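Local coordinates for hypothetical protein SP2199 (Streptococcus pneumoniae TIGR4, PDB 2IBO) that is of unknown function but belongs to the thiamine-binding protein family, which suggests that it may bind thiamine or a related small molecule, at the interface of chains A and B and the interface of chains A and C. Coordinates in Å, arbitrary orientation; residue numbers count along the deposited sequence, not the author numbering. Chains: chain A/B/C, Hypothetical protein SP2199.

Contact 1: the interface of chains A and B. Residues chain A 8, 41-42, 73, 75; chain B 6, 8, 41-42, 75.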
# COMPACT_ATOMS: atom_id res chain seq x y z
N GLN A 8 -3.70 4.33 7.69
CA GLN A 8 -2.45 4.23 8.43
C GLN A 8 -1.74 5.55 8.27
O GLN A 8 -1.44 5.98 7.15
CB GLN A 8 -1.54 3.13 7.88
CG GLN A 8 -0.18 3.15 8.54
CD GLN A 8 0.75 2.07 8.01
OE1 GLN A 8 1.77 1.76 8.64
NE2 GLN A 8 0.42 1.51 6.84
N PHE A 41 -1.58 -2.26 11.93
CA PHE A 41 -0.92 -1.37 10.97
C PHE A 41 -1.83 -0.29 10.38
O PHE A 41 -1.35 0.71 9.83
CB PHE A 41 -0.36 -2.18 9.81
CG PHE A 41 0.98 -2.79 10.08
CD1 PHE A 41 2.13 -2.04 9.92
CD2 PHE A 41 1.09 -4.11 10.49
CE1 PHE A 41 3.38 -2.58 10.16
CE2 PHE A 41 2.34 -4.68 10.73
CZ PHE A 41 3.48 -3.91 10.57
N GLU A 42 -3.14 -0.49 10.50
CA GLU A 42 -4.08 0.45 9.94
C GLU A 42 -5.42 0.45 10.67
O GLU A 42 -5.79 -0.55 11.30
CB GLU A 42 -4.30 0.09 8.47
CG GLU A 42 -4.85 -1.31 8.27
CD GLU A 42 -4.71 -1.78 6.84
OE1 GLU A 42 -5.30 -2.83 6.51
OE2 GLU A 42 -4.01 -1.12 6.06
N ASN A 73 -1.08 5.78 4.18
CA ASN A 73 -1.36 4.67 3.29
C ASN A 73 -2.84 4.53 3.47
O ASN A 73 -3.32 4.52 4.60
CB ASN A 73 -0.70 3.37 3.78
CG ASN A 73 0.77 3.26 3.41
OD1 ASN A 73 1.56 2.65 4.14
ND2 ASN A 73 1.15 3.83 2.27
N LYS A 75 -6.39 2.33 2.00
CA LYS A 75 -6.93 1.26 1.19
C LYS A 75 -8.40 1.57 1.06
O LYS A 75 -9.07 1.86 2.06
CB LYS A 75 -6.78 -0.09 1.88
CG LYS A 75 -5.43 -0.72 1.77
CD LYS A 75 -5.35 -1.94 2.65
CE LYS A 75 -3.93 -2.48 2.71
NZ LYS A 75 -3.83 -3.57 3.71
N ALA B 6 2.98 -7.35 6.84
CA ALA B 6 1.54 -7.23 6.69
C ALA B 6 1.28 -7.65 5.26
O ALA B 6 1.77 -7.00 4.34
CB ALA B 6 1.11 -5.80 6.90
N GLN B 8 -1.32 -8.72 1.92
CA GLN B 8 -2.64 -8.60 1.30
C GLN B 8 -2.56 -9.09 -0.14
O GLN B 8 -1.89 -8.48 -0.98
CB GLN B 8 -3.13 -7.15 1.27
CG GLN B 8 -4.44 -7.00 0.53
CD GLN B 8 -4.83 -5.55 0.30
OE1 GLN B 8 -6.01 -5.24 0.10
NE2 GLN B 8 -3.85 -4.65 0.32
N PHE B 41 -8.09 -6.16 6.00
CA PHE B 41 -7.48 -5.91 4.69
C PHE B 41 -6.15 -6.62 4.47
O PHE B 41 -5.70 -6.77 3.33
CB PHE B 41 -7.25 -4.41 4.52
CG PHE B 41 -8.45 -3.65 4.06
CD1 PHE B 41 -8.75 -3.60 2.72
CD2 PHE B 41 -9.26 -2.95 4.96
CE1 PHE B 41 -9.84 -2.86 2.26
CE2 PHE B 41 -10.34 -2.21 4.52
CZ PHE B 41 -10.63 -2.16 3.17
N GLU B 42 -5.53 -7.07 5.55
CA GLU B 42 -4.25 -7.71 5.45
C GLU B 42 -4.00 -8.68 6.60
O GLU B 42 -4.61 -8.55 7.67
CB GLU B 42 -3.17 -6.62 5.44
CG GLU B 42 -3.10 -5.79 6.72
CD GLU B 42 -2.34 -4.48 6.53
OE1 GLU B 42 -2.11 -3.77 7.53
OE2 GLU B 42 -1.98 -4.15 5.38
N LYS B 75 3.59 -4.88 3.71
CA LYS B 75 4.15 -3.87 4.59
C LYS B 75 5.23 -4.57 5.41
O LYS B 75 4.99 -5.65 5.95
CB LYS B 75 3.09 -3.33 5.55
CG LYS B 75 2.15 -2.30 4.98
CD LYS B 75 1.03 -2.02 5.95
CE LYS B 75 -0.03 -1.13 5.33
NZ LYS B 75 -1.17 -0.92 6.25
O HOH W 1 -0.81 -4.48 3.23
O HOH W 2 -3.14 -4.27 10.13
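A:Lys75 on strand 70-79 and B:Glu42 in a loop meet across a two-fold axis that repeats every contact with the chains exchanged, both lysines sitting in extended backbone and the glutamates in backbone still more fully extended. The protein belongs to the thiamine-binding protein family, and here, in the deposited assembly, the sheet faces of two subunits are joined by a cluster of charge, an example of how symmetry can turn one lysine-glutamate pair into a closed ring of four; whether this pairing also forms in solution the structure alone does not show. A:Lys75 NZ donates to B:Glu42 OE2 at 2.6 Å, and B:Lys75 NZ to A:Glu42 OE2 at 2.8 Å. Neither ammonium lies in the plane of the carboxylate it crosses to; A:Lys75 NZ approaches from above, 56° out of it. Each lysine also turns to the glutamate of its own chain, where A:Lys75 NZ reaches the syn lone pair of A:Glu42 OE1 at 3.2 Å. The two carboxylates come tip to tip and stack with planes 9° apart, A:Glu42 CD lying 3.6 Å from B:Glu42 CD. Such close like charges would probably be costly without the ammonium groups that bridge them. Each glutamate places CG between its own backbone N and carbonyl carbon (chi1 60° in A:Glu42) and then runs extended, which carries the carboxylate to the axis.

The lysine chains are extended too, and their methylenes pack against phenylalanine: A:Lys75 CD lies 3.6 Å from B:Phe41 CB, while A:Lys75 CB sits over one face of the B:Phe41 ring, offset toward its rim. In the twin, B:Lys75 likewise runs past A:Phe41, its CD 4.1 Å from A:Phe41 CB. The A:Phe41 ring, meanwhile, turns its CD2 to the methyl of B:Ala6 at 4.0 Å. Water 1 links A:Lys75 NZ with B:Glu42 OE2, and water 2 joins the backbone N of A:Phe41 to B:Glu42 OE1 (2.8 Å from the water).

Contact 2: the interface of chains A and C. Residues chain A 77-81; chain C 68-70.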
# COMPACT_ATOMS: atom_id res chain seq x y z
N ASN A 77 -12.10 0.23 -0.67
CA ASN A 77 -12.80 -0.90 -1.27
C ASN A 77 -14.23 -0.41 -1.47
O ASN A 77 -14.95 -0.16 -0.50
CB ASN A 77 -12.74 -2.11 -0.32
CG ASN A 77 -13.41 -3.34 -0.88
OD1 ASN A 77 -13.51 -3.51 -2.10
ND2 ASN A 77 -13.86 -4.23 -0.01
N VAL A 78 -14.63 -0.24 -2.73
CA VAL A 78 -15.96 0.25 -3.07
C VAL A 78 -16.77 -0.68 -3.96
O VAL A 78 -16.21 -1.48 -4.72
CB VAL A 78 -15.90 1.63 -3.79
CG1 VAL A 78 -15.58 2.71 -2.80
CG2 VAL A 78 -14.86 1.60 -4.94
N GLY A 79 -18.09 -0.54 -3.87
CA GLY A 79 -19.01 -1.34 -4.66
C GLY A 79 -19.67 -2.41 -3.82
O GLY A 79 -19.84 -2.24 -2.60
N GLU A 80 -20.07 -3.51 -4.45
CA GLU A 80 -20.71 -4.61 -3.72
C GLU A 80 -19.61 -5.36 -3.00
O GLU A 80 -19.18 -6.43 -3.43
CB GLU A 80 -21.47 -5.52 -4.67
CG GLU A 80 -22.81 -4.96 -5.13
CD GLU A 80 -23.74 -4.59 -3.97
OE1 GLU A 80 -23.56 -3.50 -3.37
OE2 GLU A 80 -24.65 -5.39 -3.65
N ILE A 81 -19.17 -4.78 -1.89
CA ILE A 81 -18.10 -5.31 -1.06
C ILE A 81 -18.62 -6.09 0.14
O ILE A 81 -19.70 -5.81 0.64
CB ILE A 81 -17.20 -4.15 -0.57
CG1 ILE A 81 -18.01 -3.09 0.19
CG2 ILE A 81 -16.64 -3.40 -1.77
CD1 ILE A 81 -18.11 -3.28 1.67
N ASP C 68 -18.19 -3.96 -10.35
CA ASP C 68 -18.95 -4.05 -9.11
C ASP C 68 -18.05 -4.10 -7.88
O ASP C 68 -18.46 -3.74 -6.78
CB ASP C 68 -19.88 -5.27 -9.13
CG ASP C 68 -21.16 -5.00 -9.88
OD1 ASP C 68 -21.09 -4.70 -11.09
OD2 ASP C 68 -22.25 -5.09 -9.27
N ASN C 69 -16.82 -4.56 -8.08
CA ASN C 69 -15.85 -4.66 -7.01
C ASN C 69 -14.59 -3.90 -7.35
O ASN C 69 -13.81 -4.32 -8.21
CB ASN C 69 -15.52 -6.12 -6.73
CG ASN C 69 -16.30 -6.68 -5.57
OD1 ASN C 69 -16.05 -6.32 -4.42
ND2 ASN C 69 -17.27 -7.55 -5.86
N VAL C 70 -14.37 -2.79 -6.68
CA VAL C 70 -13.19 -1.99 -6.93
C VAL C 70 -12.33 -1.84 -5.68
O VAL C 70 -12.82 -1.49 -4.61
CB VAL C 70 -13.57 -0.59 -7.45
CG1 VAL C 70 -12.32 0.22 -7.76
CG2 VAL C 70 -14.43 -0.72 -8.70
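A:Val78 and C:Val70 face each other as an antiparallel bridge pair at the margins of two sheets, exchanging backbone hydrogen bonds in both directions. A:Val78 N donates to C:Val70 O at 2.9 Å, and C:Val70 N returns a bond to A:Val78 O at 3.0 Å. This is edge-strand pairing, the principle by which an exposed strand margin is completed by a neighbouring subunit; here, in the deposited assembly, strand 70-79 of chain A meets strand 69-78 of chain C, a union that may or may not persist in solution. A:Gly79 pairs with C:Asn69 as the next bridge of the ladder and has a positive phi of 105°, where the chain turns from strand into loop. Two residues along from the valines, A:Glu80 N donates to C:Asp68 O at 2.8 Å, carrying the ladder past the end of the strand in chain A.

Beyond the backbone, the valine side chains lie side by side and point the same way. A:Val78 turns CG1 anti to its carbonyl carbon (chi1 -74°), which leaves CG2 as the branch that touches C:Val70 CB, at 3.6 Å. From the other chain, C:Val70 brings its CG1 to 4.0 Å from the same A:Val78 CG2.

Farther out, the poorly ordered A:Glu80 and C:Asp68 side chains run alongside each other. C:Asn69, also poorly ordered, offers a weak hydrogen bond from its amide ND2 to A:Glu80 O at 3.3 Å.

Contact 1 and contact 2 lie about 18 Å apart, measured between the centres of their C-alpha atoms, and both draw on strand 70-79 of chain A. A:Asn73 and A:Lys75 serve contact 1, whereas A:Asn77 to A:Gly79 serve contact 2, so one strand meets two different neighbours. The first joins subunits through side chains on a sheet face, the second through backbone at a sheet margin. Together, two distinct two-fold relations of this kind could build the four-copy deposited assembly, although the structure alone does not show that this tetramer forms in the cell.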